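Long-range contacts in hypothetical protein APE0525 (Aeropyrum pernix, PDB 2CX0), which is of unknown function but carries a PUA domain and probably binds RNA, perhaps in translation initiation: residues D44-K49 with I59-G64; G64-F69 with T79-K84. One frame throughout, in Å; residues are numbered along the deposited sequence.

Both contacts belong to the DUF1947 (pre-PUA) part of the chain, and both involve its six-stranded antiparallel sheet. Contact 1 joins strands 45-51 and 56-62, a beta hairpin; contact 2 joins the next strand, 65-70, to helix 80-86. Along the chain contact 1 is complete before contact 2 begins; the two share Gly-64, at the turn from strand 56-62 into strand 65-70. Their centres lie about 9 Å apart, and Ile-60 links them through probable backbone hydrogen bonds to Cys-67 and Leu-68. Helix 80-86 also touches strand 138-145 of the second sheet through Leu-80 and Leu-83, so contact 2 lies where the two sheets' parts of the protein meet.

Contact 1: residues D44-K49 with I59-G64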
loop_
_atom_site.group_PDB
_atom_site.type_symbol
_atom_site.label_atom_id
_atom_site.label_comp_id
_atom_site.label_asym_id
_atom_site.label_seq_id
_atom_site.Cartn_x
_atom_site.Cartn_y
_atom_site.Cartn_z
ATOM N N ASP A 44 -8.050 -7.432 16.202
ATOM C CA ASP A 44 -9.410 -7.014 15.935
ATOM C C ASP A 44 -9.507 -6.502 14.473
ATOM O O ASP A 44 -8.891 -5.471 14.087
ATOM C CB ASP A 44 -9.726 -5.895 16.882
ATOM C CG ASP A 44 -11.172 -5.573 16.915
ATOM O OD1 ASP A 44 -11.932 -6.103 16.069
ATOM O OD2 ASP A 44 -11.559 -4.773 17.787
ATOM N N LEU A 45 -10.297 -7.201 13.684
ATOM C CA LEU A 45 -10.454 -6.901 12.258
ATOM C C LEU A 45 -11.858 -6.392 12.009
ATOM O O LEU A 45 -12.839 -7.066 12.336
ATOM C CB LEU A 45 -10.225 -8.177 11.438
ATOM C CG LEU A 45 -8.881 -8.578 10.816
ATOM C CD1 LEU A 45 -7.702 -8.010 11.626
ATOM C CD2 LEU A 45 -8.833 -10.137 10.673
ATOM N N ARG A 46 -11.962 -5.199 11.440
ATOM C CA ARG A 46 -13.260 -4.616 11.128
ATOM C C ARG A 46 -13.260 -4.083 9.689
ATOM O O ARG A 46 -12.227 -3.718 9.124
ATOM C CB ARG A 46 -13.581 -3.466 12.110
ATOM C CG ARG A 46 -13.600 -3.878 13.602
ATOM C CD ARG A 46 -13.994 -2.726 14.543
ATOM N NE ARG A 46 -15.362 -2.230 14.343
ATOM C CZ ARG A 46 -16.478 -2.827 14.769
ATOM N NH1 ARG A 46 -16.434 -3.987 15.438
ATOM N NH2 ARG A 46 -17.643 -2.242 14.547
ATOM N N LEU A 47 -14.428 -4.018 9.120
ATOM C CA LEU A 47 -14.608 -3.508 7.776
ATOM C C LEU A 47 -15.295 -2.163 7.914
ATOM O O LEU A 47 -16.416 -2.079 8.479
ATOM C CB LEU A 47 -15.505 -4.431 6.962
ATOM C CG LEU A 47 -15.814 -3.965 5.541
ATOM C CD1 LEU A 47 -14.507 -4.100 4.657
ATOM C CD2 LEU A 47 -16.909 -4.855 4.993
ATOM N N VAL A 48 -14.613 -1.125 7.440
ATOM C CA VAL A 48 -15.159 0.237 7.469
ATOM C C VAL A 48 -15.518 0.668 6.034
ATOM O O VAL A 48 -14.681 0.603 5.125
ATOM C CB VAL A 48 -14.124 1.209 7.991
ATOM C CG1 VAL A 48 -14.648 2.616 7.959
ATOM C CG2 VAL A 48 -13.703 0.765 9.399
ATOM N N LYS A 49 -16.758 1.053 5.826
ATOM C CA LYS A 49 -17.213 1.544 4.515
ATOM C C LYS A 49 -17.435 3.057 4.671
ATOM O O LYS A 49 -18.137 3.487 5.597
ATOM C CB LYS A 49 -18.527 0.902 4.135
ATOM C CG LYS A 49 -18.388 -0.474 3.535
ATOM C CD LYS A 49 -19.710 -0.935 2.914
ATOM C CE LYS A 49 -20.527 -1.793 3.877
ATOM N NZ LYS A 49 -21.944 -2.042 3.350
ATOM N N ILE A 59 -12.392 -0.188 3.683
ATOM C CA ILE A 59 -11.079 -0.419 4.266
ATOM C C ILE A 59 -11.131 -1.402 5.449
ATOM O O ILE A 59 -12.020 -1.307 6.314
ATOM C CB ILE A 59 -10.492 0.899 4.834
ATOM C CG1 ILE A 59 -10.265 1.939 3.701
ATOM C CG2 ILE A 59 -9.148 0.603 5.510
ATOM C CD1 ILE A 59 -9.858 3.323 4.331
ATOM N N ILE A 60 -10.176 -2.318 5.514
ATOM C CA ILE A 60 -10.167 -3.223 6.631
ATOM C C ILE A 60 -9.265 -2.630 7.690
ATOM O O ILE A 60 -8.125 -2.253 7.386
ATOM C CB ILE A 60 -9.656 -4.586 6.199
ATOM C CG1 ILE A 60 -10.751 -5.260 5.324
ATOM C CG2 ILE A 60 -9.289 -5.449 7.452
ATOM C CD1 ILE A 60 -10.251 -6.556 4.641
ATOM N N THR A 61 -9.761 -2.500 8.913
ATOM C CA THR A 61 -8.915 -1.994 10.004
ATOM C C THR A 61 -8.405 -3.162 10.832
ATOM O O THR A 61 -9.086 -4.153 11.022
ATOM C CB THR A 61 -9.650 -1.005 10.954
ATOM O OG1 THR A 61 -10.814 -1.633 11.550
ATOM C CG2 THR A 61 -10.096 0.228 10.123
ATOM N N VAL A 62 -7.182 -3.014 11.323
ATOM C CA VAL A 62 -6.519 -4.006 12.143
ATOM C C VAL A 62 -6.181 -3.252 13.449
ATOM O O VAL A 62 -5.335 -2.358 13.488
ATOM C CB VAL A 62 -5.187 -4.553 11.499
ATOM C CG1 VAL A 62 -4.585 -5.654 12.380
ATOM C CG2 VAL A 62 -5.429 -5.143 10.136
ATOM N N ASP A 63 -6.867 -3.627 14.524
ATOM C CA ASP A 63 -6.692 -2.958 15.824
ATOM C C ASP A 63 -6.920 -1.466 15.703
ATOM O O ASP A 63 -6.258 -0.666 16.350
ATOM C CB ASP A 63 -5.310 -3.273 16.437
ATOM C CG ASP A 63 -5.258 -4.678 16.983
ATOM O OD1 ASP A 63 -6.350 -5.152 17.352
ATOM O OD2 ASP A 63 -4.180 -5.299 17.045
ATOM N N GLY A 64 -7.860 -1.101 14.844
ATOM C CA GLY A 64 -8.194 0.282 14.656
ATOM C C GLY A 64 -7.361 0.937 13.573
ATOM O O GLY A 64 -7.718 2.020 13.101
HETATM O O HOH W 1 -10.012 -2.876 13.703
#
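Ile-59 and Val-48 face each other as a hydrogen-bonded pair of the antiparallel hairpin, Ile-59 N giving to Val-48 O and Val-48 N to Ile-59 O, each at 2.8 Å. Ile-60 comes next, in a non-hydrogen-bonded pair with Leu-47. Its CG1 meets Leu-47 CD1 at 4.0 Å, the two side chains slanting across one another on the face where helix 20-30 lies, with Leu-26 of that helix touching Ile-60. Thr-61 is buried on the other face and works in several directions. Its N donates to Arg-46 O at 2.8 Å, while Arg-46 N returns a bond to Thr-61 O. With chi1 at 58°, OG1 sits between the backbone N and the carbonyl carbon, lying alongside Arg-46 CB and binding a water at 2.6 Å. The methyl CG2, anti to the carbonyl carbon, reaches instead to Val-48 CG2 at 3.7 Å, the two side chains lying at about a right angle. Val-62 returns to the face of Ile-60, where both its methyls touch Leu-45 CD1, the two side chains running side by side. Past the last bridge, Asp-63 N donates to Asp-44 O, and the Asp-63 carboxylate turns back so that OD1 takes Asp-44 N at 3.1 Å, a nearly straight bond (164° at the hydrogen) that comes from above the carboxylate plane. Gly-64 N then gives a bond to the same water that holds Thr-61 OG1 and donates to Asp-44 O. That carbonyl oxygen is therefore gripped by both a backbone N-H and a water, and the water ties three residues together where the pairing runs out. Polar closure at this end, with one carboxylate standing in for a backbone acceptor, probably helps hold the two strands in register one residue past the last bridge.

Contact 2: residues G64-F69 with T79-K84; sequences GVPCLF and TLQCLK
Thr-79 meets the strand with every branch of its side chain. CB lies 3.7 Å from Pro-66 O, and from it OG1 and CG2 part ways. With chi1 at 52°, OG1 is set between the backbone N and the carbonyl carbon, where it donates to Pro-66 O at 2.7 Å, in the carbonyl plane and on a lone pair. Thr-79 OG1 also accepts from Cys-82 N at 2.9 Å, the capping bond of a residue at the N-cap position. CG2, the other tip, packs obliquely against the Phe-69 ring, with CD2 at 3.9 Å. The backbone of the same residue adds a second bond to the strand, Thr-79 N to Cys-67 O at 2.8 Å.

Within the first turn Cys-82 CB packs on Cys-67 CB at 3.6 Å, and Gln-81 CB approaches Pro-66 O; Gln-81 NE2 hydrogen-bonds to Gln-180 OE1 of helix 174-183. Cys-67 and Leu-68 together form a classic beta bulge opposite Ile-60. A valine in place of Thr-79 would probably leave Pro-66 O without its hydroxyl donor and Cys-82 N without its capping acceptor. The hydroxyl, giving to the strand and receiving from the helix, together with the N-H bond to Cys-67 O, joins the capped start of helix 80-86 to strand 65-70 in a buried interface.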
loop_
_atom_site.group_PDB
_atom_site.type_symbol
_atom_site.label_atom_id
_atom_site.label_comp_id
_atom_site.label_asym_id
_atom_site.label_seq_id
_atom_site.Cartn_x
_atom_site.Cartn_y
_atom_site.Cartn_z
ATOM N N GLY A 64 -7.860 -1.101 14.844
ATOM C CA GLY A 64 -8.194 0.282 14.656
ATOM C C GLY A 64 -7.361 0.937 13.573
ATOM O O GLY A 64 -7.718 2.020 13.101
ATOM N N VAL A 65 -6.254 0.330 13.150
ATOM C CA VAL A 65 -5.484 0.985 12.079
ATOM C C VAL A 65 -6.060 0.665 10.655
ATOM O O VAL A 65 -6.253 -0.482 10.325
ATOM C CB VAL A 65 -4.002 0.555 12.169
ATOM C CG1 VAL A 65 -3.207 1.216 11.060
ATOM C CG2 VAL A 65 -3.449 0.925 13.557
ATOM N N PRO A 66 -6.333 1.693 9.815
ATOM C CA PRO A 66 -6.882 1.477 8.454
ATOM C C PRO A 66 -5.744 0.842 7.628
ATOM O O PRO A 66 -4.861 1.534 7.151
ATOM C CB PRO A 66 -7.270 2.893 8.006
ATOM C CG PRO A 66 -6.262 3.753 8.720
ATOM C CD PRO A 66 -6.128 3.128 10.083
ATOM N N CYS A 67 -5.799 -0.463 7.442
ATOM C CA CYS A 67 -4.685 -1.143 6.807
ATOM C C CYS A 67 -4.799 -1.786 5.453
ATOM O O CYS A 67 -3.805 -1.818 4.758
ATOM C CB CYS A 67 -4.201 -2.271 7.702
ATOM S SG CYS A 67 -3.414 -1.839 9.233
ATOM N N LEU A 68 -5.968 -2.355 5.099
ATOM C CA LEU A 68 -5.993 -3.113 3.854
ATOM C C LEU A 68 -7.142 -2.706 2.975
ATOM O O LEU A 68 -8.211 -2.279 3.473
ATOM C CB LEU A 68 -6.154 -4.603 4.181
ATOM C CG LEU A 68 -5.102 -5.220 5.135
ATOM C CD1 LEU A 68 -5.555 -6.606 5.679
ATOM C CD2 LEU A 68 -3.728 -5.304 4.332
ATOM N N PHE A 69 -6.957 -2.839 1.657
ATOM C CA PHE A 69 -8.092 -2.530 0.781
ATOM C C PHE A 69 -8.022 -3.415 -0.432
ATOM O O PHE A 69 -6.947 -3.931 -0.792
ATOM C CB PHE A 69 -8.100 -1.090 0.363
ATOM C CG PHE A 69 -6.883 -0.673 -0.376
ATOM C CD1 PHE A 69 -6.902 -0.621 -1.789
ATOM C CD2 PHE A 69 -5.693 -0.330 0.319
ATOM C CE1 PHE A 69 -5.763 -0.237 -2.502
ATOM C CE2 PHE A 69 -4.554 0.050 -0.377
ATOM C CZ PHE A 69 -4.585 0.093 -1.789
ATOM N N THR A 79 -2.347 -0.122 3.017
ATOM C CA THR A 79 -2.285 1.305 2.914
ATOM C C THR A 79 -0.880 1.676 3.409
ATOM O O THR A 79 -0.138 0.852 4.023
ATOM C CB THR A 79 -3.223 1.972 3.914
ATOM O OG1 THR A 79 -2.952 1.415 5.249
ATOM C CG2 THR A 79 -4.722 1.733 3.446
ATOM N N LEU A 80 -0.526 2.942 3.206
ATOM C CA LEU A 80 0.777 3.387 3.750
ATOM C C LEU A 80 0.694 3.388 5.280
ATOM O O LEU A 80 1.716 3.212 5.963
ATOM C CB LEU A 80 1.136 4.802 3.244
ATOM C CG LEU A 80 1.413 4.798 1.731
ATOM C CD1 LEU A 80 1.926 6.201 1.413
ATOM C CD2 LEU A 80 2.517 3.767 1.312
ATOM N N GLN A 81 -0.503 3.644 5.840
ATOM C CA GLN A 81 -0.685 3.604 7.318
ATOM C C GLN A 81 -0.361 2.186 7.849
ATOM O O GLN A 81 0.227 2.040 8.930
ATOM C CB GLN A 81 -2.139 3.988 7.727
ATOM C CG GLN A 81 -2.464 5.504 7.514
ATOM C CD GLN A 81 -2.732 5.914 6.063
ATOM O OE1 GLN A 81 -2.807 5.046 5.161
ATOM N NE2 GLN A 81 -2.902 7.238 5.833
ATOM N N CYS A 82 -0.738 1.157 7.080
ATOM C CA CYS A 82 -0.442 -0.215 7.449
ATOM C C CYS A 82 1.090 -0.409 7.478
ATOM O O CYS A 82 1.698 -1.056 8.392
ATOM C CB CYS A 82 -1.057 -1.173 6.417
ATOM S SG CYS A 82 -0.624 -2.921 6.696
ATOM N N LEU A 83 1.765 0.181 6.510
ATOM C CA LEU A 83 3.243 0.008 6.510
ATOM C C LEU A 83 3.897 0.713 7.720
ATOM O O LEU A 83 4.930 0.277 8.241
ATOM C CB LEU A 83 3.851 0.522 5.220
ATOM C CG LEU A 83 3.283 -0.186 3.966
ATOM C CD1 LEU A 83 4.124 0.315 2.749
ATOM C CD2 LEU A 83 3.279 -1.750 4.047
ATOM N N LYS A 84 3.278 1.791 8.162
ATOM C CA LYS A 84 3.785 2.508 9.315
ATOM C C LYS A 84 3.601 1.704 10.647
ATOM O O LYS A 84 4.524 1.524 11.451
ATOM C CB LYS A 84 3.098 3.874 9.396
ATOM C CG LYS A 84 3.628 4.728 10.547
ATOM C CD LYS A 84 3.162 6.195 10.401
ATOM C CE LYS A 84 3.621 7.071 11.587
ATOM N NZ LYS A 84 3.086 8.487 11.465
#